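Local coordinates for uncharacterized protein (Sinorhizobium meliloti, PDB 4DNH) that is of unknown function but folds as a TIM barrel and may be an enzyme akin to dihydrodipicolinate synthase, at residues Leu7-Gly11 against Arg12-Tyr16; Val309-Ser312 against Arg313-Lys317; Phe329-Leu333 against Asn334-Asp338. All coordinates share one frame; numbering follows the deposited sequence.

Contact 1. Residues Leu7-Gly11 against Arg12-Tyr16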
loop_
_atom_site.group_PDB
_atom_site.type_symbol
_atom_site.label_atom_id
_atom_site.label_comp_id
_atom_site.label_asym_id
_atom_site.label_seq_id
_atom_site.Cartn_x
_atom_site.Cartn_y
_atom_site.Cartn_z
ATOM N N LEU A 7 -25.925 9.262 -11.169
ATOM C CA LEU A 7 -24.756 9.640 -10.375
ATOM C C LEU A 7 -24.480 11.129 -10.463
ATOM O O LEU A 7 -24.798 11.760 -11.479
ATOM C CB LEU A 7 -23.518 8.874 -10.832
ATOM C CG LEU A 7 -23.492 7.356 -10.698
ATOM C CD1 LEU A 7 -22.192 6.859 -11.294
ATOM C CD2 LEU A 7 -23.615 6.853 -9.262
ATOM N N PRO A 8 -23.892 11.701 -9.400
ATOM C CA PRO A 8 -23.610 13.136 -9.409
ATOM C C PRO A 8 -22.382 13.527 -10.228
ATOM O O PRO A 8 -21.317 12.926 -10.084
ATOM C CB PRO A 8 -23.412 13.483 -7.934
ATOM C CG PRO A 8 -23.152 12.201 -7.232
ATOM C CD PRO A 8 -23.626 11.070 -8.091
ATOM N N ILE A 9 -22.582 14.503 -11.111
ATOM C CA ILE A 9 -21.514 15.209 -11.812
ATOM C C ILE A 9 -21.939 16.666 -11.821
ATOM O O ILE A 9 -23.106 16.969 -12.101
ATOM C CB ILE A 9 -21.361 14.815 -13.306
ATOM C CG1 ILE A 9 -21.922 13.423 -13.605
ATOM C CG2 ILE A 9 -19.911 14.976 -13.763
ATOM C CD1 ILE A 9 -21.937 13.066 -15.081
ATOM N N GLU A 10 -20.993 17.559 -11.531
ATOM C CA GLU A 10 -21.204 19.017 -11.615
ATOM C C GLU A 10 -22.493 19.477 -10.907
ATOM O O GLU A 10 -23.360 20.101 -11.528
ATOM C CB GLU A 10 -21.209 19.496 -13.084
ATOM C CG GLU A 10 -20.342 18.695 -14.057
ATOM C CD GLU A 10 -19.010 19.350 -14.376
ATOM O OE1 GLU A 10 -18.251 19.667 -13.436
ATOM O OE2 GLU A 10 -18.715 19.532 -15.579
ATOM N N GLY A 11 -22.622 19.145 -9.621
ATOM C CA GLY A 11 -23.800 19.521 -8.820
ATOM C C GLY A 11 -25.123 18.875 -9.223
ATOM O O GLY A 11 -26.060 18.811 -8.416
ATOM N N ARG A 12 -25.192 18.405 -10.473
ATOM C CA ARG A 12 -26.375 17.736 -11.028
ATOM C C ARG A 12 -26.234 16.205 -11.022
ATOM O O ARG A 12 -25.264 15.656 -10.497
ATOM C CB ARG A 12 -26.668 18.241 -12.448
ATOM C CG ARG A 12 -26.966 19.736 -12.549
ATOM C CD ARG A 12 -26.657 20.261 -13.947
ATOM N NE ARG A 12 -25.262 20.006 -14.319
ATOM C CZ ARG A 12 -24.803 19.919 -15.568
ATOM N NH1 ARG A 12 -25.619 20.066 -16.605
ATOM N NH2 ARG A 12 -23.515 19.682 -15.778
ATOM N N LEU A 13 -27.202 15.529 -11.630
ATOM C CA LEU A 13 -27.324 14.084 -11.521
ATOM C C LEU A 13 -27.566 13.493 -12.904
ATOM O O LEU A 13 -28.509 13.885 -13.592
ATOM C CB LEU A 13 -28.502 13.770 -10.607
ATOM C CG LEU A 13 -28.520 12.548 -9.705
ATOM C CD1 LEU A 13 -27.503 12.697 -8.581
ATOM C CD2 LEU A 13 -29.933 12.407 -9.163
ATOM N N ALA A 14 -26.719 12.542 -13.299
ATOM C CA ALA A 14 -26.724 12.023 -14.667
ATOM C C ALA A 14 -26.666 10.497 -14.772
ATOM O O ALA A 14 -25.998 9.816 -13.986
ATOM C CB ALA A 14 -25.590 12.646 -15.472
ATOM N N ARG A 15 -27.360 9.982 -15.783
ATOM C CA ARG A 15 -27.404 8.561 -16.069
ATOM C C ARG A 15 -26.010 8.035 -16.344
ATOM O O ARG A 15 -25.249 8.607 -17.128
ATOM C CB ARG A 15 -28.301 8.289 -17.276
ATOM C CG ARG A 15 -29.182 7.059 -17.127
ATOM C CD ARG A 15 -29.290 6.258 -18.417
ATOM N NE ARG A 15 -29.347 7.097 -19.615
ATOM C CZ ARG A 15 -29.065 6.677 -20.848
ATOM N NH1 ARG A 15 -28.703 5.420 -21.065
ATOM N NH2 ARG A 15 -29.141 7.521 -21.869
ATOM N N TYR A 16 -25.673 6.955 -15.655
ATOM C CA TYR A 16 -24.490 6.202 -15.980
ATOM C C TYR A 16 -24.874 4.765 -16.195
ATOM O O TYR A 16 -25.441 4.133 -15.309
ATOM C CB TYR A 16 -23.442 6.302 -14.887
ATOM C CG TYR A 16 -22.170 5.588 -15.268
ATOM C CD1 TYR A 16 -21.293 6.152 -16.207
ATOM C CD2 TYR A 16 -21.850 4.331 -14.718
ATOM C CE1 TYR A 16 -20.130 5.498 -16.576
ATOM C CE2 TYR A 16 -20.682 3.664 -15.089
ATOM C CZ TYR A 16 -19.828 4.257 -16.020
ATOM O OH TYR A 16 -18.657 3.642 -16.400
#
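Leu7 and Ala14 form an antiparallel hydrogen-bonded pair in a beta hairpin with a two-residue turn: Leu7 N reaches Ala14 O at 2.9 Å and Ala14 N returns to Leu7 O at 2.8 Å, both close to straight at the hydrogen (170° and 171°). Toward the turn the ladder weakens. Ile9 N donates to Arg12 O at 3.0 Å, while the return bond from Arg12 N to Ile9 O is bent and weak. Between these two pairs, Pro8, which has no amide hydrogen, occupies the non-hydrogen-bonded position opposite Leu13. Glu10 and Gly11, both with positive phi, are the corner residues of the type I' turn from Ile9 to Arg12. The Arg12 side chain bends at chi3 (-57°) and folds back over this turn, bringing its guanidinium edge-on to the Glu10 carbonyl; NE makes a long, weak bond to Glu10 O (3.4 Å). NH2 meanwhile lies against Glu10 CB at 3.6 Å, and the two charged ends are near each other without touching. On the sheet face of Leu7, Ile9 and Ala14, Ile9 CD1 packs against Ala14 CB (3.7 Å), and Leu7 CD1 meets Tyr16 CB (3.8 Å). On the other face, Leu13 CD1 lies against the Pro8 ring, 3.8 Å from Pro8 N. The hairpin, strands 4-9 and 12-17, is separate from the barrel sheet and rests on two C-terminal helices: Leu7 touches Phe359 of helix 352-364 and Met378 and Leu382 of helix 371-384, while Tyr16 OH hydrogen-bonds Asp363.

Contact 2. Residues Val309-Ser312 against Arg313-Lys317; sequences VPLS and RHIFK
Val309 O accepts the amide of Arg313 at 2.9 Å with a nearly straight N-H (172°), a regular i to i+4 helix bond that also sets the arginine side chain beside the valine. Arg313 CG lies anti to its carbonyl carbon (chi1 -68°), and the chain runs extended from there to NE, carrying the guanidinium past Val309. CG1 of the valine consequently sits over one face of that group, offset toward its rim and 3.5 Å from Arg313 NE. The two side chains point the same way, and the guanidinium is held from beyond the helix as well, NE bonding Phe258 O. Leu311 and Ile315 repeat this side-by-side arrangement two residues further on in apolar form, with Leu311 CD1 3.6 Å from Ile315 CD1. Their backbones are joined too, Ile315 N to Leu311 O at 2.9 Å. At the C-terminal end, Phe316 N still bonds Ser312 O (2.9 Å), although Phe316 has left helical phi/psi. The edge of its ring approaches the same oxygen, with CD1 3.3 Å from Ser312 O. Buried Ser312 OG is satisfied by Asp257 O, and His314 NE2 by His354 O, with the two histidine rings stacked. The successive i to i+4 bonds and paired side chains are those of the last turns of an alpha-helix, here helix 308-315, which follows the eight barrel strands and packs between helices 260-265 and 352-364.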
loop_
_atom_site.group_PDB
_atom_site.type_symbol
_atom_site.label_atom_id
_atom_site.label_comp_id
_atom_site.label_asym_id
_atom_site.label_seq_id
_atom_site.Cartn_x
_atom_site.Cartn_y
_atom_site.Cartn_z
ATOM N N VAL A 309 -5.394 2.042 -14.521
ATOM C CA VAL A 309 -4.524 3.186 -14.281
ATOM C C VAL A 309 -5.303 4.496 -14.048
ATOM O O VAL A 309 -4.999 5.227 -13.101
ATOM C CB VAL A 309 -3.444 3.314 -15.389
ATOM C CG1 VAL A 309 -2.705 4.646 -15.294
ATOM C CG2 VAL A 309 -2.475 2.132 -15.321
ATOM N N PRO A 310 -6.321 4.789 -14.887
ATOM C CA PRO A 310 -7.063 6.013 -14.595
ATOM C C PRO A 310 -7.753 5.939 -13.228
ATOM O O PRO A 310 -7.749 6.917 -12.500
ATOM C CB PRO A 310 -8.095 6.091 -15.732
ATOM C CG PRO A 310 -7.472 5.346 -16.844
ATOM C CD PRO A 310 -6.692 4.229 -16.204
ATOM N N LEU A 311 -8.329 4.783 -12.900
ATOM C CA LEU A 311 -8.970 4.547 -11.614
ATOM C C LEU A 311 -7.977 4.799 -10.490
ATOM O O LEU A 311 -8.276 5.513 -9.533
ATOM C CB LEU A 311 -9.502 3.118 -11.547
ATOM C CG LEU A 311 -9.814 2.565 -10.146
ATOM C CD1 LEU A 311 -11.037 3.236 -9.529
ATOM C CD2 LEU A 311 -9.985 1.048 -10.223
ATOM N N SER A 312 -6.791 4.225 -10.614
ATOM C CA SER A 312 -5.753 4.453 -9.636
ATOM C C SER A 312 -5.366 5.941 -9.451
ATOM O O SER A 312 -5.277 6.429 -8.331
ATOM C CB SER A 312 -4.518 3.647 -10.009
ATOM O OG SER A 312 -3.700 3.535 -8.864
ATOM N N ARG A 313 -5.104 6.645 -10.544
ATOM C CA ARG A 313 -4.752 8.049 -10.460
ATOM C C ARG A 313 -5.843 8.849 -9.767
ATOM O O ARG A 313 -5.558 9.809 -9.052
ATOM C CB ARG A 313 -4.472 8.596 -11.847
ATOM C CG ARG A 313 -3.211 7.976 -12.420
ATOM C CD ARG A 313 -3.004 8.258 -13.889
ATOM N NE ARG A 313 -1.679 7.775 -14.249
ATOM C CZ ARG A 313 -1.120 7.891 -15.447
ATOM N NH1 ARG A 313 -1.769 8.486 -16.444
ATOM N NH2 ARG A 313 0.092 7.405 -15.639
ATOM N N HIS A 314 -7.090 8.426 -9.954
ATOM C CA HIS A 314 -8.222 9.066 -9.304
ATOM C C HIS A 314 -8.231 8.790 -7.815
ATOM O O HIS A 314 -8.389 9.709 -7.005
ATOM C CB HIS A 314 -9.527 8.648 -9.966
ATOM C CG HIS A 314 -10.756 9.189 -9.271
ATOM N ND1 HIS A 314 -11.204 10.454 -9.460
ATOM C CD2 HIS A 314 -11.631 8.592 -8.355
ATOM C CE1 HIS A 314 -12.310 10.656 -8.715
ATOM N NE2 HIS A 314 -12.573 9.516 -8.037
ATOM N N ILE A 315 -8.042 7.523 -7.450
ATOM C CA ILE A 315 -8.004 7.115 -6.055
ATOM C C ILE A 315 -6.888 7.820 -5.288
ATOM O O ILE A 315 -7.083 8.208 -4.118
ATOM C CB ILE A 315 -7.889 5.590 -5.904
ATOM C CG1 ILE A 315 -9.207 4.926 -6.346
ATOM C CG2 ILE A 315 -7.570 5.221 -4.454
ATOM C CD1 ILE A 315 -9.168 3.404 -6.406
ATOM N N PHE A 316 -5.746 8.018 -5.949
ATOM C CA PHE A 316 -4.587 8.644 -5.306
ATOM C C PHE A 316 -4.441 10.135 -5.582
ATOM O O PHE A 316 -3.373 10.708 -5.350
ATOM C CB PHE A 316 -3.300 7.934 -5.709
ATOM C CG PHE A 316 -3.120 6.595 -5.057
ATOM C CD1 PHE A 316 -3.892 5.504 -5.448
ATOM C CD2 PHE A 316 -2.169 6.422 -4.064
ATOM C CE1 PHE A 316 -3.721 4.265 -4.857
ATOM C CE2 PHE A 316 -1.990 5.195 -3.463
ATOM C CZ PHE A 316 -2.768 4.112 -3.859
ATOM N N LYS A 317 -5.499 10.774 -6.061
ATOM C CA LYS A 317 -5.373 12.179 -6.405
ATOM C C LYS A 317 -5.245 13.094 -5.190
ATOM O O LYS A 317 -5.641 12.728 -4.070
ATOM C CB LYS A 317 -6.480 12.631 -7.353
ATOM C CG LYS A 317 -7.767 13.088 -6.732
ATOM C CD LYS A 317 -8.717 13.321 -7.881
ATOM C CE LYS A 317 -9.514 14.588 -7.700
ATOM N NZ LYS A 317 -10.224 14.873 -8.973
#

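Contact 3. Residues Phe329-Leu333 against Asn334-Asp338; sequences FLAYL and NGLQD
Asn334 and Leu330 cross at a slant where helix 323-333 ends: Asn334 ND2 comes to 3.7 Å from Leu330 CG, while Asn334 N bonds Leu330 O at 3.0 Å. With CG anti to the carbonyl carbon (chi1 -72°), the Asn334 amide folds back along the last helical turn. Its OD1 accepts from Ala369 N. A water also lies within bonding distance, 2.8 Å from Asn334 OD1 and 2.9 Å from Leu333 O, though it has more acceptors in reach than protons to give. The chain reverses at Gly335, whose positive phi marks the C-prime position of a Schellman motif. Leu336 N reaches back to Ala331 O at 3.0 Å and 168°, and Gly335 N to Tyr332 O at 3.2 Å, from well above that carbonyl's plane. The reversal swings Leu336 beside the helix, where its CD1 packs on Ala331 CB at 4.1 Å. Tyr332, with CG anti to its backbone N (chi1 169°), turns a ring edge toward the departing chain, and CE1 lies 3.8 Å from Asp338 O. Arg377 of helix 371-384 bridges the two sides of the turn, bonding both Tyr332 O and Gln337 O through NH1 and forming a salt bridge with Asp338 through NH2. Around this capped end, Leu330 and Leu333 face helix 352-364, Tyr332 lies on helix 371-384, and Leu336 reaches Phe67 and Arg70 of helix 61-73.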
loop_
_atom_site.group_PDB
_atom_site.type_symbol
_atom_site.label_atom_id
_atom_site.label_comp_id
_atom_site.label_asym_id
_atom_site.label_seq_id
_atom_site.Cartn_x
_atom_site.Cartn_y
_atom_site.Cartn_z
ATOM N N PHE A 329 -13.455 2.052 0.041
ATOM C CA PHE A 329 -14.730 2.184 -0.674
ATOM C C PHE A 329 -14.864 1.123 -1.759
ATOM O O PHE A 329 -15.936 0.562 -1.965
ATOM C CB PHE A 329 -14.898 3.571 -1.282
ATOM C CG PHE A 329 -16.263 3.806 -1.872
ATOM C CD1 PHE A 329 -17.388 3.894 -1.060
ATOM C CD2 PHE A 329 -16.425 3.949 -3.237
ATOM C CE1 PHE A 329 -18.639 4.127 -1.589
ATOM C CE2 PHE A 329 -17.677 4.180 -3.778
ATOM C CZ PHE A 329 -18.786 4.268 -2.950
ATOM N N LEU A 330 -13.772 0.843 -2.458
ATOM C CA LEU A 330 -13.826 -0.160 -3.485
ATOM C C LEU A 330 -14.016 -1.566 -2.872
ATOM O O LEU A 330 -14.825 -2.347 -3.372
ATOM C CB LEU A 330 -12.630 -0.055 -4.433
ATOM C CG LEU A 330 -12.833 -0.834 -5.748
ATOM C CD1 LEU A 330 -14.200 -0.577 -6.384
ATOM C CD2 LEU A 330 -11.685 -0.641 -6.743
ATOM N N ALA A 331 -13.315 -1.873 -1.778
ATOM C CA ALA A 331 -13.596 -3.105 -1.038
ATOM C C ALA A 331 -15.083 -3.242 -0.697
ATOM O O ALA A 331 -15.644 -4.328 -0.839
ATOM C CB ALA A 331 -12.750 -3.202 0.220
ATOM N N TYR A 332 -15.702 -2.147 -0.247
ATOM C CA TYR A 332 -17.131 -2.109 0.117
ATOM C C TYR A 332 -18.025 -2.378 -1.076
ATOM O O TYR A 332 -19.007 -3.112 -0.968
ATOM C CB TYR A 332 -17.500 -0.757 0.737
ATOM C CG TYR A 332 -18.991 -0.504 0.900
ATOM C CD1 TYR A 332 -19.739 -1.200 1.857
ATOM C CD2 TYR A 332 -19.651 0.442 0.110
ATOM C CE1 TYR A 332 -21.099 -0.972 2.018
ATOM C CE2 TYR A 332 -21.005 0.682 0.260
ATOM C CZ TYR A 332 -21.724 -0.024 1.222
ATOM O OH TYR A 332 -23.077 0.203 1.374
ATOM N N LEU A 333 -17.692 -1.785 -2.218
ATOM C CA LEU A 333 -18.454 -2.043 -3.441
ATOM C C LEU A 333 -18.347 -3.501 -3.858
ATOM O O LEU A 333 -19.283 -4.047 -4.425
ATOM C CB LEU A 333 -18.002 -1.138 -4.591
ATOM C CG LEU A 333 -18.336 0.349 -4.478
ATOM C CD1 LEU A 333 -17.665 1.086 -5.630
ATOM C CD2 LEU A 333 -19.839 0.608 -4.418
ATOM N N ASN A 334 -17.198 -4.118 -3.587
ATOM C CA ASN A 334 -16.957 -5.491 -4.004
ATOM C C ASN A 334 -17.406 -6.494 -2.953
ATOM O O ASN A 334 -17.168 -7.692 -3.093
ATOM C CB ASN A 334 -15.481 -5.693 -4.326
ATOM C CG ASN A 334 -15.075 -5.019 -5.610
ATOM O OD1 ASN A 334 -15.794 -5.088 -6.604
ATOM N ND2 ASN A 334 -13.915 -4.367 -5.606
ATOM N N GLY A 335 -18.047 -6.001 -1.894
ATOM C CA GLY A 335 -18.630 -6.871 -0.868
ATOM C C GLY A 335 -17.627 -7.585 0.019
ATOM O O GLY A 335 -17.924 -8.628 0.557
ATOM N N LEU A 336 -16.440 -7.019 0.180
ATOM C CA LEU A 336 -15.415 -7.634 1.006
ATOM C C LEU A 336 -15.636 -7.213 2.440
ATOM O O LEU A 336 -15.090 -7.812 3.372
ATOM C CB LEU A 336 -14.027 -7.225 0.524
ATOM C CG LEU A 336 -13.801 -7.422 -0.989
ATOM C CD1 LEU A 336 -12.406 -6.970 -1.381
ATOM C CD2 LEU A 336 -14.060 -8.866 -1.427
ATOM N N GLN A 337 -16.456 -6.178 2.604
ATOM C CA GLN A 337 -16.949 -5.750 3.895
ATOM C C GLN A 337 -18.343 -5.186 3.693
ATOM O O GLN A 337 -18.735 -4.904 2.560
ATOM C CB GLN A 337 -16.001 -4.745 4.556
ATOM C CG GLN A 337 -15.673 -3.476 3.783
ATOM C CD GLN A 337 -14.569 -2.683 4.467
ATOM O OE1 GLN A 337 -13.392 -3.077 4.421
ATOM N NE2 GLN A 337 -14.937 -1.589 5.138
ATOM N N ASP A 338 -19.097 -5.048 4.779
ATOM C CA ASP A 338 -20.530 -4.739 4.706
ATOM C C ASP A 338 -20.863 -3.310 5.069
ATOM O O ASP A 338 -22.025 -2.935 5.103
ATOM C CB ASP A 338 -21.302 -5.658 5.641
ATOM C CG ASP A 338 -21.235 -7.097 5.210
ATOM O OD1 ASP A 338 -21.078 -7.348 3.984
ATOM O OD2 ASP A 338 -21.338 -7.968 6.104
HETATM O O HOH W 1 -18.596 -5.210 -7.037
#

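How the contacts relate
From the N terminus, contact 1 comes first and closes the tight turn of a hairpin outside the barrel. The chain then passes through all eight barrel strands before contact 2, on helix 308-315, and contact 3, at the end of helix 323-333. All three are local and in series, so none nests within or crosses another. Contacts 2 and 3 touch directly, Leu311 CD2 to Leu330 CD2 at 4.2 Å, joining consecutive helices. Contact 1 touches neither, its nearest atoms lying about 9 Å from contact 2 and 8 Å from contact 3. Helix 352-364 links them indirectly, packing against side chains from all three contacts; helix 371-384 meets contacts 1 and 3.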